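Local coordinates for protein phosphorylated carbohydrates phosphatase TM_1254 (Thermotoga maritima msb8, PDB 3KBB) that removes phosphate from phosphorylated sugars such as erythrose 4-phosphate, fructose 6-phosphate and mannose 6-phosphate, using a divalent metal cation as cofactor, at residues Glu21-Val26 and Arg40-Val45; Ile53-Leu58 and Asp62-Phe67. All blocks are in the same frame, centred on the assembly; numbering follows the deposited sequence.

From the N terminus the chain leaves strand 3-7 and enters a group of helices. Helix 19-29 is followed by helix 36-42, and interaction 1 closes the loop between them by bringing E21-V26 against R40-V45. Helix 47-57 comes next, and interaction 2 closes the connection from it to helix 64-82, with three residues between its segments against thirteen in interaction 1. The two contacts lie in series, neither nested nor crossed, with centres about 13 Å apart. They also touch each other: V26 packs on F67, I42 on I53 and Y23 on L54. Together they tie four successive helices into one helical unit, consistent with the cap domain of the HAD-like phosphatases related to beta-phosphoglucomutase.

Interaction 1: residues Glu21-Val26 and Arg40-Val45; sequences EAYRRV and RRIMGV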
loop_
_atom_site.group_PDB
_atom_site.type_symbol
_atom_site.label_atom_id
_atom_site.label_comp_id
_atom_site.label_asym_id
_atom_site.label_seq_id
_atom_site.Cartn_x
_atom_site.Cartn_y
_atom_site.Cartn_z
ATOM N N GLU A 21 -8.039 -14.763 -4.134
ATOM C CA GLU A 21 -9.281 -14.796 -4.895
ATOM C C GLU A 21 -9.130 -14.360 -6.365
ATOM O O GLU A 21 -9.696 -14.992 -7.278
ATOM C CB GLU A 21 -10.400 -14.019 -4.173
ATOM C CG GLU A 21 -11.724 -14.041 -4.895
ATOM C CD GLU A 21 -12.235 -15.456 -5.176
ATOM O OE1 GLU A 21 -11.830 -16.410 -4.459
ATOM O OE2 GLU A 21 -13.077 -15.593 -6.094
ATOM N N ALA A 22 -8.343 -13.306 -6.604
ATOM C CA ALA A 22 -8.089 -12.843 -7.975
ATOM C C ALA A 22 -7.415 -13.949 -8.813
ATOM O O ALA A 22 -7.861 -14.247 -9.937
ATOM C CB ALA A 22 -7.197 -11.588 -7.958
ATOM N N TYR A 23 -6.378 -14.559 -8.255
ATOM C CA TYR A 23 -5.633 -15.598 -8.986
ATOM C C TYR A 23 -6.445 -16.900 -9.087
ATOM O O TYR A 23 -6.372 -17.611 -10.096
ATOM C CB TYR A 23 -4.275 -15.864 -8.364
ATOM C CG TYR A 23 -3.263 -14.735 -8.494
ATOM C CD1 TYR A 23 -3.552 -13.572 -9.218
ATOM C CD2 TYR A 23 -2.000 -14.871 -7.941
ATOM C CE1 TYR A 23 -2.598 -12.525 -9.331
ATOM C CE2 TYR A 23 -1.053 -13.866 -8.066
ATOM C CZ TYR A 23 -1.355 -12.705 -8.759
ATOM O OH TYR A 23 -0.379 -11.742 -8.830
ATOM N N ARG A 24 -7.237 -17.175 -8.057
ATOM C CA ARG A 24 -8.170 -18.323 -8.077
ATOM C C ARG A 24 -9.192 -18.176 -9.207
ATOM O O ARG A 24 -9.460 -19.150 -9.939
ATOM C CB ARG A 24 -8.844 -18.495 -6.704
ATOM C CG ARG A 24 -9.560 -19.867 -6.513
ATOM C CD ARG A 24 -10.655 -19.810 -5.434
ATOM N NE ARG A 24 -11.715 -18.896 -5.821
ATOM C CZ ARG A 24 -12.696 -19.186 -6.669
ATOM N NH1 ARG A 24 -12.800 -20.425 -7.188
ATOM N NH2 ARG A 24 -13.599 -18.262 -6.960
ATOM N N ARG A 25 -9.759 -16.983 -9.371
ATOM C CA ARG A 25 -10.662 -16.701 -10.484
ATOM C C ARG A 25 -10.018 -16.825 -11.867
ATOM O O ARG A 25 -10.659 -17.302 -12.821
ATOM C CB ARG A 25 -11.265 -15.308 -10.350
ATOM C CG ARG A 25 -12.312 -15.224 -9.260
ATOM C CD ARG A 25 -12.977 -13.837 -9.248
ATOM N NE ARG A 25 -13.777 -13.593 -8.044
ATOM C CZ ARG A 25 -14.701 -12.641 -7.960
ATOM N NH1 ARG A 25 -14.937 -11.840 -9.007
ATOM N NH2 ARG A 25 -15.384 -12.473 -6.831
ATOM N N VAL A 26 -8.772 -16.369 -11.985
ATOM C CA VAL A 26 -8.037 -16.533 -13.233
ATOM C C VAL A 26 -7.950 -18.019 -13.571
ATOM O O VAL A 26 -8.355 -18.423 -14.674
ATOM C CB VAL A 26 -6.624 -15.960 -13.148
ATOM C CG1 VAL A 26 -5.830 -16.291 -14.433
ATOM C CG2 VAL A 26 -6.703 -14.481 -12.921
ATOM N N ARG A 40 0.603 -19.053 -1.646
ATOM C CA ARG A 40 1.527 -18.556 -0.599
ATOM C C ARG A 40 2.959 -18.482 -1.140
ATOM O O ARG A 40 3.731 -17.563 -0.811
ATOM C CB ARG A 40 1.474 -19.515 0.580
ATOM C CG ARG A 40 2.393 -19.207 1.770
ATOM C CD ARG A 40 1.855 -19.911 3.037
ATOM N NE ARG A 40 0.446 -19.564 3.319
ATOM C CZ ARG A 40 -0.594 -20.390 3.178
ATOM N NH1 ARG A 40 -0.415 -21.642 2.765
ATOM N NH2 ARG A 40 -1.826 -19.960 3.447
ATOM N N ARG A 41 3.315 -19.459 -1.971
ATOM C CA ARG A 41 4.655 -19.469 -2.551
ATOM C C ARG A 41 4.775 -18.501 -3.712
ATOM O O ARG A 41 5.779 -17.783 -3.830
ATOM C CB ARG A 41 5.064 -20.889 -2.920
ATOM C CG ARG A 41 5.060 -21.831 -1.725
ATOM C CD ARG A 41 5.847 -21.225 -0.557
ATOM N NE ARG A 41 6.006 -22.195 0.514
ATOM C CZ ARG A 41 6.838 -22.052 1.535
ATOM N NH1 ARG A 41 7.606 -20.961 1.630
ATOM N NH2 ARG A 41 6.905 -23.001 2.453
ATOM N N ILE A 42 3.753 -18.462 -4.561
ATOM C CA ILE A 42 3.692 -17.529 -5.694
ATOM C C ILE A 42 3.824 -16.066 -5.232
ATOM O O ILE A 42 4.370 -15.207 -5.967
ATOM C CB ILE A 42 2.374 -17.699 -6.509
ATOM C CG1 ILE A 42 2.341 -19.029 -7.291
ATOM C CG2 ILE A 42 2.178 -16.537 -7.475
ATOM C CD1 ILE A 42 3.485 -19.216 -8.272
HETATM N N MSE A 43 3.316 -15.806 -4.024
HETATM C CA MSE A 43 3.331 -14.435 -3.500
HETATM C C MSE A 43 4.704 -14.005 -2.954
HETATM O O MSE A 43 4.929 -12.801 -2.754
HETATM C CB MSE A 43 2.204 -14.205 -2.480
HETATM C CG MSE A 43 0.794 -14.210 -3.087
HETATM SE SE MSE A 43 0.347 -12.841 -4.454
HETATM C CE MSE A 43 0.383 -11.270 -3.259
ATOM N N GLY A 44 5.615 -14.951 -2.758
ATOM C CA GLY A 44 6.965 -14.617 -2.308
ATOM C C GLY A 44 7.868 -13.983 -3.369
ATOM O O GLY A 44 9.058 -13.774 -3.116
ATOM N N VAL A 45 7.332 -13.708 -4.558
ATOM C CA VAL A 45 8.111 -13.083 -5.641
ATOM C C VAL A 45 7.317 -11.983 -6.328
ATOM O O VAL A 45 6.088 -11.991 -6.281
ATOM C CB VAL A 45 8.608 -14.104 -6.741
ATOM C CG1 VAL A 45 9.402 -15.201 -6.136
ATOM C CG2 VAL A 45 7.446 -14.653 -7.597
#
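I42 and M43 both reach the ring of Y23 at the same corner, and that small apolar meeting makes up the whole contact between E21-V26 and R40-V45. I42, in the helical part of its segment, brings its CG2 branch to 4.2 Å from Y23 CE2, while its longer CG1-CD1 arm leads away. M43, a selenomethionine modelled in two conformers, leaves the backbone at an angle to helix 19-29 and bends so that its end comes nearer the ring. In one of these conformers CG is anti to the carbonyl carbon (chi1 -69°) and chi2 is -61°, which brings SE to 4.0 Å from Y23 CE2. The selenium then lies 5.0 Å from the centroid of the Y23 ring and well off its normal, an oblique Met-aromatic contact. G44 N bonds to R41 O at 3.0 Å as the helix gives way to a type I turn from I42 to V45.

No hydrogen bond joins the two segments; the Y23 hydroxyl is paired instead with E47. On helix 19-29, E21 is held by two arginines. R24 takes it side-on with NE and NH2, and R25 NE reaches E21 OE2 at 2.9 Å through the anti lone pair. R25 also bridges to E81, while Y23 packs on L51, so helix 19-29 packs against helix 64-82 on the R25 side and against helix 47-57 through Y23.

Interaction 2: residues Ile53-Leu58 and Asp62-Phe67; sequences ILMEAL and DSLENF
M55 lays CB and CG over one face of the F67 ring, and this CH-pi packing is the tight part of the contact. Its CB stands 3.8 Å from the centroid of the F67 ring, almost exactly on the normal, and CG continues along the same face to 3.8 Å from F67 CD1. In M55, a selenomethionine, CG is anti to the backbone N and the chain stays extended through chi2 (-170°), which carries SE past the ring toward the start of the opposing helix; the bend at chi3 turns only the methyl. There SE forms an oblique Met-aromatic contact with F67 and lies 3.8 Å from D62 O. L54 approaches the same ring differently: its CD2 comes in at the edge, near the ring plane, 3.8 Å from F67 CZ. Replacing F67 by an alanine would probably leave M55 CB and CG and L54 CD2 without the ring they pack against, opening a gap between the helices.

The two segments are the end of helix 47-57 and the start of helix 64-82, joined by a short loop, probably within the helical cap domain of this HAD-like phosphatase. S63 is the N-cap of the second helix, its OG accepting from N66 N at 2.9 Å. N66 in turn sends ND2 to D62 OD1, 3.0 Å away and 28° out of the carboxylate plane. This polar edge forms the looser side of the contact: the CB of S63 points away from helix 47-57, and the N66 side chain is exposed. L64 adds a thinner apolar touch, its CD1 lying 4.2 Å from M55 SE. I60, in the connecting loop, touches both M55 and F67, while D62 OD2 is hydrogen-bonded to the hydroxyl of Y30.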
loop_
_atom_site.group_PDB
_atom_site.type_symbol
_atom_site.label_atom_id
_atom_site.label_comp_id
_atom_site.label_asym_id
_atom_site.label_seq_id
_atom_site.Cartn_x
_atom_site.Cartn_y
_atom_site.Cartn_z
ATOM N N ILE A 53 5.077 -17.797 -14.138
ATOM C CA ILE A 53 5.178 -19.010 -13.338
ATOM C C ILE A 53 3.787 -19.595 -13.041
ATOM O O ILE A 53 3.560 -20.781 -13.210
ATOM C CB ILE A 53 5.937 -18.787 -12.002
ATOM C CG1 ILE A 53 7.439 -18.516 -12.237
ATOM C CG2 ILE A 53 5.779 -19.983 -11.085
ATOM C CD1 ILE A 53 8.196 -18.082 -10.976
ATOM N N LEU A 54 2.872 -18.757 -12.580
ATOM C CA LEU A 54 1.512 -19.205 -12.313
ATOM C C LEU A 54 0.925 -19.882 -13.550
ATOM O O LEU A 54 0.330 -20.964 -13.456
ATOM C CB LEU A 54 0.659 -18.013 -11.855
ATOM C CG LEU A 54 -0.843 -18.206 -11.573
ATOM C CD1 LEU A 54 -1.070 -19.122 -10.377
ATOM C CD2 LEU A 54 -1.526 -16.861 -11.374
HETATM N N MSE A 55 1.101 -19.261 -14.712
HETATM C CA MSE A 55 0.518 -19.762 -15.943
HETATM C C MSE A 55 1.029 -21.161 -16.236
HETATM O O MSE A 55 0.240 -22.041 -16.544
HETATM C CB MSE A 55 0.826 -18.831 -17.125
HETATM C CG MSE A 55 0.092 -19.208 -18.378
HETATM SE SE MSE A 55 0.800 -18.163 -19.909
HETATM C CE MSE A 55 2.655 -18.767 -19.877
ATOM N N GLU A 56 2.343 -21.362 -16.130
ATOM C CA GLU A 56 2.936 -22.683 -16.376
ATOM C C GLU A 56 2.638 -23.689 -15.257
ATOM O O GLU A 56 2.437 -24.877 -15.531
ATOM C CB GLU A 56 4.453 -22.602 -16.601
ATOM C CG GLU A 56 4.851 -21.759 -17.805
ATOM C CD GLU A 56 4.395 -22.341 -19.153
ATOM O OE1 GLU A 56 3.986 -23.532 -19.226
ATOM O OE2 GLU A 56 4.471 -21.603 -20.153
ATOM N N ALA A 57 2.623 -23.222 -14.014
ATOM C CA ALA A 57 2.288 -24.091 -12.889
ATOM C C ALA A 57 0.905 -24.727 -13.103
ATOM O O ALA A 57 0.692 -25.909 -12.776
ATOM C CB ALA A 57 2.318 -23.309 -11.587
ATOM N N LEU A 58 -0.019 -23.940 -13.640
ATOM C CA LEU A 58 -1.407 -24.350 -13.838
ATOM C C LEU A 58 -1.648 -25.021 -15.193
ATOM O O LEU A 58 -2.792 -25.356 -15.546
ATOM C CB LEU A 58 -2.312 -23.136 -13.684
ATOM C CG LEU A 58 -2.337 -22.520 -12.265
ATOM C CD1 LEU A 58 -3.344 -21.419 -12.265
ATOM C CD2 LEU A 58 -2.684 -23.549 -11.198
ATOM N N ASP A 62 -2.123 -20.550 -23.163
ATOM C CA ASP A 62 -2.560 -19.271 -23.705
ATOM C C ASP A 62 -1.269 -18.480 -23.880
ATOM O O ASP A 62 -0.209 -18.929 -23.441
ATOM C CB ASP A 62 -3.510 -18.565 -22.728
ATOM C CG ASP A 62 -4.444 -17.553 -23.416
ATOM O OD1 ASP A 62 -4.320 -17.296 -24.647
ATOM O OD2 ASP A 62 -5.328 -17.010 -22.725
ATOM N N SER A 63 -1.340 -17.331 -24.545
ATOM C CA SER A 63 -0.182 -16.449 -24.619
ATOM C C SER A 63 -0.038 -15.738 -23.274
ATOM O O SER A 63 -1.038 -15.542 -22.557
ATOM C CB SER A 63 -0.376 -15.423 -25.739
ATOM O OG SER A 63 -1.256 -14.384 -25.325
ATOM N N LEU A 64 1.186 -15.340 -22.931
ATOM C CA LEU A 64 1.393 -14.565 -21.700
ATOM C C LEU A 64 0.592 -13.250 -21.714
ATOM O O LEU A 64 0.073 -12.810 -20.683
ATOM C CB LEU A 64 2.886 -14.318 -21.437
ATOM C CG LEU A 64 3.297 -13.743 -20.080
ATOM C CD1 LEU A 64 2.695 -14.536 -18.905
ATOM C CD2 LEU A 64 4.817 -13.682 -19.960
ATOM N N GLU A 65 0.502 -12.642 -22.893
ATOM C CA GLU A 65 -0.218 -11.397 -23.087
ATOM C C GLU A 65 -1.688 -11.562 -22.714
ATOM O O GLU A 65 -2.244 -10.739 -21.980
ATOM C CB GLU A 65 -0.072 -10.925 -24.544
ATOM C CG GLU A 65 -1.087 -9.886 -24.961
ATOM C CD GLU A 65 -0.775 -9.221 -26.296
ATOM O OE1 GLU A 65 0.111 -9.706 -27.030
ATOM O OE2 GLU A 65 -1.438 -8.211 -26.610
ATOM N N ASN A 66 -2.303 -12.624 -23.230
ATOM C CA ASN A 66 -3.690 -12.949 -22.920
ATOM C C ASN A 66 -3.880 -13.269 -21.436
ATOM O O ASN A 66 -4.860 -12.828 -20.817
ATOM C CB ASN A 66 -4.170 -14.112 -23.785
ATOM C CG ASN A 66 -4.601 -13.674 -25.184
ATOM O OD1 ASN A 66 -4.854 -12.486 -25.437
ATOM N ND2 ASN A 66 -4.705 -14.643 -26.096
ATOM N N PHE A 67 -2.937 -14.020 -20.873
ATOM C CA PHE A 67 -2.981 -14.384 -19.454
ATOM C C PHE A 67 -2.947 -13.143 -18.568
ATOM O O PHE A 67 -3.791 -12.987 -17.678
ATOM C CB PHE A 67 -1.832 -15.323 -19.104
ATOM C CG PHE A 67 -1.918 -15.895 -17.707
ATOM C CD1 PHE A 67 -2.816 -16.924 -17.417
ATOM C CD2 PHE A 67 -1.101 -15.410 -16.690
ATOM C CE1 PHE A 67 -2.896 -17.455 -16.129
ATOM C CE2 PHE A 67 -1.169 -15.930 -15.395
ATOM C CZ PHE A 67 -2.073 -16.956 -15.108
#